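11S globulin subunit beta (Cucurbita maxima, PDB 2E9Q) stores nitrogen and carbon in pumpkin seeds as an 11S globulin, a two-cupin seed storage protein that assembles into hexamers. Local coordinates at the interface of chains A and B. Residues are numbered along the deposited sequence; one frame, centred on the assembly and turned at random. Chains: chain A/B, 11S globulin subunit beta.

Contacts 2 and 3 are neighbours, with C-alpha centres about 12 Å apart, while contact 1 lies about 25 Å from contact 2 and about 31 Å from contact 3, centre to centre. Contacts 2 and 3 draw on one short stretch of chain A, the end of helix 416-419, the turn at A:Pro421 and the start of helix 422-429; on chain B they adjoin at the end of strand 123-125, where B:His125 and B:Gln126 are consecutive. Contact 1 instead sets loops of A and the A:Cys27-A:Cys60 disulfide against B:Asn168 to B:Ile170. Different surfaces of the two copies therefore meet, as suits subunits joined head to tail in the deposited trimer, plausibly half of the hexamer.

Contact 1: the interface of chains A and B. Residues chain A 27, 60, 344, 381, 401; chain B 168-170.
B:Gln169 reaches across A:His344 and A:Gln381 to A:Thr401, in a mostly polar patch between two cupin subunits. Its side chain is extended beyond CG and carries the terminal amide to A:Thr401, whose side chain runs past it in the opposite direction. There A:Thr401 OG1 gives a hydrogen bond to B:Gln169 OE1 at 2.6 Å, in the carbonyl plane and on a lone pair. The other end of the amide, B:Gln169 NE2, donates to the backbone A:Thr401 O at 3.2 Å, and the pair of bonds should hold the amide against turning. Within chain A, A:His344 N donates to the same A:Thr401 OG1, which helps place the hydroxyl. The imidazole of A:His344 meets B:Gln169 O edge-on: NE2 donates at 2.9 Å, and the oxygen lies in the ring plane, while NE2 stands well above the plane of the carbonyl. With CG anti to its backbone N (chi1 177°), A:Gln381 stretches out to B:Gln169. As modelled, A:Gln381 NE2 faces B:Gln169 N at 2.8 Å; an amide turned over, oxygen there, would make a hydrogen bond more plausible. B:Ile170 sets CG2 4.0 Å from A:Cys60 SG, and its CD1 lies 3.5 Å from A:Gln381 O. Water 1 joins A:Cys60 O to B:Gln169 O and to B:Ile170 O, the last at 2.6 Å.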
# COMPACT_ATOMS: atom_id res chain seq x y z
N CYS A 27 3.49 -16.93 4.91
CA CYS A 27 2.71 -17.61 3.89
C CYS A 27 3.13 -19.08 3.82
O CYS A 27 4.32 -19.38 3.83
CB CYS A 27 2.96 -16.96 2.53
SG CYS A 27 2.08 -15.39 2.23
N CYS A 60 -2.42 -16.40 0.92
CA CYS A 60 -1.21 -15.61 0.85
C CYS A 60 -1.40 -14.46 -0.13
O CYS A 60 -1.13 -13.29 0.19
CB CYS A 60 -0.05 -16.47 0.37
SG CYS A 60 1.53 -15.58 0.28
N HIS A 344 1.65 -12.51 -8.56
CA HIS A 344 1.26 -13.89 -8.39
C HIS A 344 0.57 -14.22 -9.70
O HIS A 344 0.12 -13.32 -10.42
CB HIS A 344 0.27 -14.04 -7.23
CG HIS A 344 0.81 -13.59 -5.92
ND1 HIS A 344 1.85 -14.24 -5.28
CD2 HIS A 344 0.48 -12.54 -5.13
CE1 HIS A 344 2.13 -13.61 -4.15
NE2 HIS A 344 1.31 -12.58 -4.04
N GLN A 381 4.55 -15.27 -6.69
CA GLN A 381 5.52 -14.35 -7.24
C GLN A 381 6.92 -14.92 -7.02
O GLN A 381 7.25 -15.39 -5.92
CB GLN A 381 5.38 -13.00 -6.54
CG GLN A 381 6.39 -11.94 -6.97
CD GLN A 381 6.45 -10.75 -6.02
OE1 GLN A 381 7.17 -9.78 -6.27
NE2 GLN A 381 5.70 -10.82 -4.92
N THR A 401 -1.88 -10.46 -10.28
CA THR A 401 -2.18 -9.50 -9.22
C THR A 401 -1.37 -8.22 -9.39
O THR A 401 -0.89 -7.65 -8.41
CB THR A 401 -1.87 -10.09 -7.85
OG1 THR A 401 -0.50 -10.48 -7.83
CG2 THR A 401 -2.75 -11.31 -7.57
N ASN B 168 7.11 -6.48 -2.90
CA ASN B 168 6.99 -7.85 -2.39
C ASN B 168 5.54 -8.18 -2.06
O ASN B 168 4.95 -7.58 -1.17
CB ASN B 168 7.88 -8.02 -1.15
CG ASN B 168 7.62 -9.30 -0.39
OD1 ASN B 168 7.23 -10.32 -0.96
ND2 ASN B 168 7.87 -9.27 0.91
N GLN B 169 4.96 -9.12 -2.79
CA GLN B 169 3.57 -9.49 -2.58
C GLN B 169 3.40 -10.80 -1.81
O GLN B 169 2.27 -11.28 -1.66
CB GLN B 169 2.83 -9.61 -3.91
CG GLN B 169 2.90 -8.37 -4.80
CD GLN B 169 1.89 -8.42 -5.94
OE1 GLN B 169 1.20 -9.42 -6.12
NE2 GLN B 169 1.81 -7.34 -6.72
N ILE B 170 4.49 -11.38 -1.34
CA ILE B 170 4.39 -12.64 -0.61
C ILE B 170 4.15 -12.39 0.87
O ILE B 170 3.00 -12.20 1.30
CB ILE B 170 5.66 -13.49 -0.78
CG1 ILE B 170 5.95 -13.70 -2.27
CG2 ILE B 170 5.46 -14.84 -0.09
CD1 ILE B 170 7.30 -14.31 -2.54
O HOH W 1 0.75 -11.27 0.52

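Contact 2: the interface of chains A and B. Residues chain A 419; chain B 99, 103-105, 126.
A:Met419, at the end of helix 416-419, pushes its thioether into chain B between B:Ala99 and B:Glu105, loop residues of the first cupin region of this 11S globulin. The tight part is the terminal methyl. A:Met419 CE sits 3.3 Å from B:Ala99 CA, a snug fit for two carbons, and B:Ala99 CB is only slightly farther, at 3.5 Å. B:Glu105 closes in from another side, its CG also 3.3 Å from A:Met419 CE. The two long side chains cross at about a right angle, and the methylene of the glutamate presses on the methyl while its carboxylate oxygen OE2 stands farther off, 3.8 Å from A:Met419 CE. Bends at chi2 (-82°) and chi3 (-89°) fold the methionine chain and bring CE up against both. Packing slackens around the sulfur: A:Met419 SD is 3.9 Å from B:Glu105 CG and 4.4 Å from B:Ala104 CA. B:Cys103 comes near the methyl with its carbonyl oxygen and has little surface hidden. On the backbone side, B:Gln126 N donates to A:Met419 O at 2.7 Å, nearly straight (171° at H) and on a lone pair, tying the helix end to the loop after strand 123-125.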
# COMPACT_ATOMS: atom_id res chain seq x y z
N MET A 419 21.96 -13.60 -20.87
CA MET A 419 22.57 -12.37 -20.37
C MET A 419 23.92 -12.59 -19.68
O MET A 419 24.75 -11.69 -19.63
CB MET A 419 21.63 -11.69 -19.38
CG MET A 419 20.40 -11.06 -20.00
SD MET A 419 20.75 -9.41 -20.69
CE MET A 419 20.44 -8.38 -19.24
N ALA B 99 20.71 -7.96 -14.92
CA ALA B 99 19.80 -8.01 -16.05
C ALA B 99 18.68 -6.98 -16.19
O ALA B 99 18.64 -6.24 -17.17
CB ALA B 99 19.20 -9.42 -16.14
N CYS B 103 14.78 -5.22 -20.44
CA CYS B 103 15.99 -4.57 -20.91
C CYS B 103 17.06 -5.54 -21.41
O CYS B 103 18.19 -5.51 -20.93
CB CYS B 103 16.59 -3.71 -19.81
SG CYS B 103 15.45 -2.46 -19.16
N ALA B 104 16.69 -6.39 -22.36
CA ALA B 104 17.65 -7.33 -22.92
C ALA B 104 18.79 -6.48 -23.50
O ALA B 104 18.74 -6.05 -24.66
CB ALA B 104 16.99 -8.17 -24.01
N GLU B 105 19.79 -6.22 -22.67
CA GLU B 105 20.96 -5.43 -23.03
C GLU B 105 22.03 -6.33 -23.64
O GLU B 105 22.79 -6.99 -22.93
CB GLU B 105 21.51 -4.73 -21.79
CG GLU B 105 21.65 -5.67 -20.59
CD GLU B 105 22.31 -5.02 -19.39
OE1 GLU B 105 23.47 -4.59 -19.51
OE2 GLU B 105 21.67 -4.93 -18.32
N GLN B 126 25.24 -9.36 -21.00
CA GLN B 126 24.84 -8.15 -20.28
C GLN B 126 26.00 -7.19 -20.10
O GLN B 126 27.15 -7.58 -20.16
CB GLN B 126 24.32 -8.54 -18.89
CG GLN B 126 25.38 -9.27 -18.07
CD GLN B 126 24.85 -9.94 -16.80
OE1 GLN B 126 25.48 -10.85 -16.27
NE2 GLN B 126 23.71 -9.48 -16.31

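Contact 3: the interface of chains A and B. Residues chain A 421, 423-424; chain B 125, 128, 146, 249, 252.
A:Pro421 sets its ring among B:Leu252, B:His125 and B:Ile128, and its atoms can be followed in turn. CB fits against the branched end of the leucine: A:Pro421 CB is 3.4 Å from B:Leu252 CD1 and 3.4 Å from B:Leu252 CD2, a pair of contacts tighter than usual packing. One atom on, A:Pro421 CG meets the imidazole, 3.8 Å from B:His125 CG, and also touches the isoleucine tip, 4.0 Å from B:Ile128 CD1. The ring closes at CD, which lies 4.2 Å from B:His125 CB, more loosely held. A:Val424, near the start of helix 422-429, works through one methyl. Its other methyl, CG1, is anti to the backbone N (chi1 -178°), which leaves CG2 directed at chain B. A:Val424 CG2 packs 3.6 Å from B:Phe249 CE1, with the two side chains lying side by side and pointing the same way. B:Phe249 also turns a ring edge to A:Gly423, whose carbonyl oxygen lies in the plane of that ring, though the modelled approach is too short to trust. With an alanine in place of B:Phe249, A:Val424 CG2 would probably lose the phenyl edge beside it, and a gap would open next to the first turn of the helix. B:Leu252 CD1 reaches the methyl from another direction, crossing the valine at about a right angle. A:Val424 CG2 also rests over one face of the B:Trp146 indole, offset toward the rim, 4.0 Å from CZ2 of B:Trp146.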
# COMPACT_ATOMS: atom_id res chain seq x y z
N PRO A 421 27.69 -13.80 -18.99
CA PRO A 421 28.93 -14.06 -19.73
C PRO A 421 29.27 -15.54 -19.61
O PRO A 421 28.88 -16.19 -18.64
CB PRO A 421 29.95 -13.19 -19.02
CG PRO A 421 29.13 -12.04 -18.51
CD PRO A 421 27.89 -12.73 -18.00
N GLY A 423 32.14 -16.77 -19.03
CA GLY A 423 33.03 -16.92 -17.89
C GLY A 423 32.27 -17.10 -16.58
O GLY A 423 32.71 -17.82 -15.68
N VAL A 424 31.11 -16.46 -16.48
CA VAL A 424 30.27 -16.54 -15.29
C VAL A 424 29.57 -17.90 -15.22
O VAL A 424 29.53 -18.54 -14.18
CB VAL A 424 29.22 -15.40 -15.28
CG1 VAL A 424 28.39 -15.45 -14.01
CG2 VAL A 424 29.92 -14.05 -15.38
N HIS B 125 26.51 -10.85 -24.14
CA HIS B 125 26.07 -10.80 -22.75
C HIS B 125 25.72 -9.40 -22.24
O HIS B 125 25.90 -8.40 -22.93
CB HIS B 125 27.19 -11.33 -21.86
CG HIS B 125 28.42 -10.49 -21.91
ND1 HIS B 125 28.43 -9.19 -21.48
CD2 HIS B 125 29.64 -10.73 -22.42
CE1 HIS B 125 29.62 -8.66 -21.72
NE2 HIS B 125 30.37 -9.57 -22.29
N ILE B 128 28.77 -5.06 -18.35
CA ILE B 128 29.60 -5.37 -17.20
C ILE B 128 29.75 -4.06 -16.45
O ILE B 128 30.40 -3.13 -16.92
CB ILE B 128 30.98 -5.89 -17.61
CG1 ILE B 128 30.83 -7.25 -18.32
CG2 ILE B 128 31.88 -6.02 -16.39
CD1 ILE B 128 30.29 -8.36 -17.44
N TRP B 146 24.91 -10.67 -9.80
CA TRP B 146 26.08 -11.38 -9.34
C TRP B 146 27.20 -10.36 -9.18
O TRP B 146 27.23 -9.34 -9.88
CB TRP B 146 26.50 -12.46 -10.35
CG TRP B 146 26.72 -11.95 -11.74
CD1 TRP B 146 25.83 -11.96 -12.78
CD2 TRP B 146 27.92 -11.35 -12.26
NE1 TRP B 146 26.39 -11.41 -13.90
CE2 TRP B 146 27.67 -11.03 -13.62
CE3 TRP B 146 29.18 -11.05 -11.72
CZ2 TRP B 146 28.64 -10.42 -14.44
CZ3 TRP B 146 30.15 -10.44 -12.54
CH2 TRP B 146 29.86 -10.14 -13.89
N PHE B 249 38.32 -17.36 -16.20
CA PHE B 249 37.39 -16.25 -15.93
C PHE B 249 38.11 -14.94 -15.65
O PHE B 249 38.52 -14.69 -14.51
CB PHE B 249 36.50 -16.59 -14.72
CG PHE B 249 35.55 -15.49 -14.33
CD1 PHE B 249 34.19 -15.62 -14.59
CD2 PHE B 249 36.00 -14.33 -13.71
CE1 PHE B 249 33.30 -14.61 -14.24
CE2 PHE B 249 35.12 -13.32 -13.35
CZ PHE B 249 33.77 -13.46 -13.62
N LEU B 252 36.27 -10.75 -18.75
CA LEU B 252 35.23 -9.81 -18.37
C LEU B 252 35.79 -8.66 -17.54
O LEU B 252 35.43 -7.50 -17.73
CB LEU B 252 34.16 -10.53 -17.56
CG LEU B 252 33.67 -11.79 -18.26
CD1 LEU B 252 32.87 -12.64 -17.29
CD2 LEU B 252 32.85 -11.40 -19.49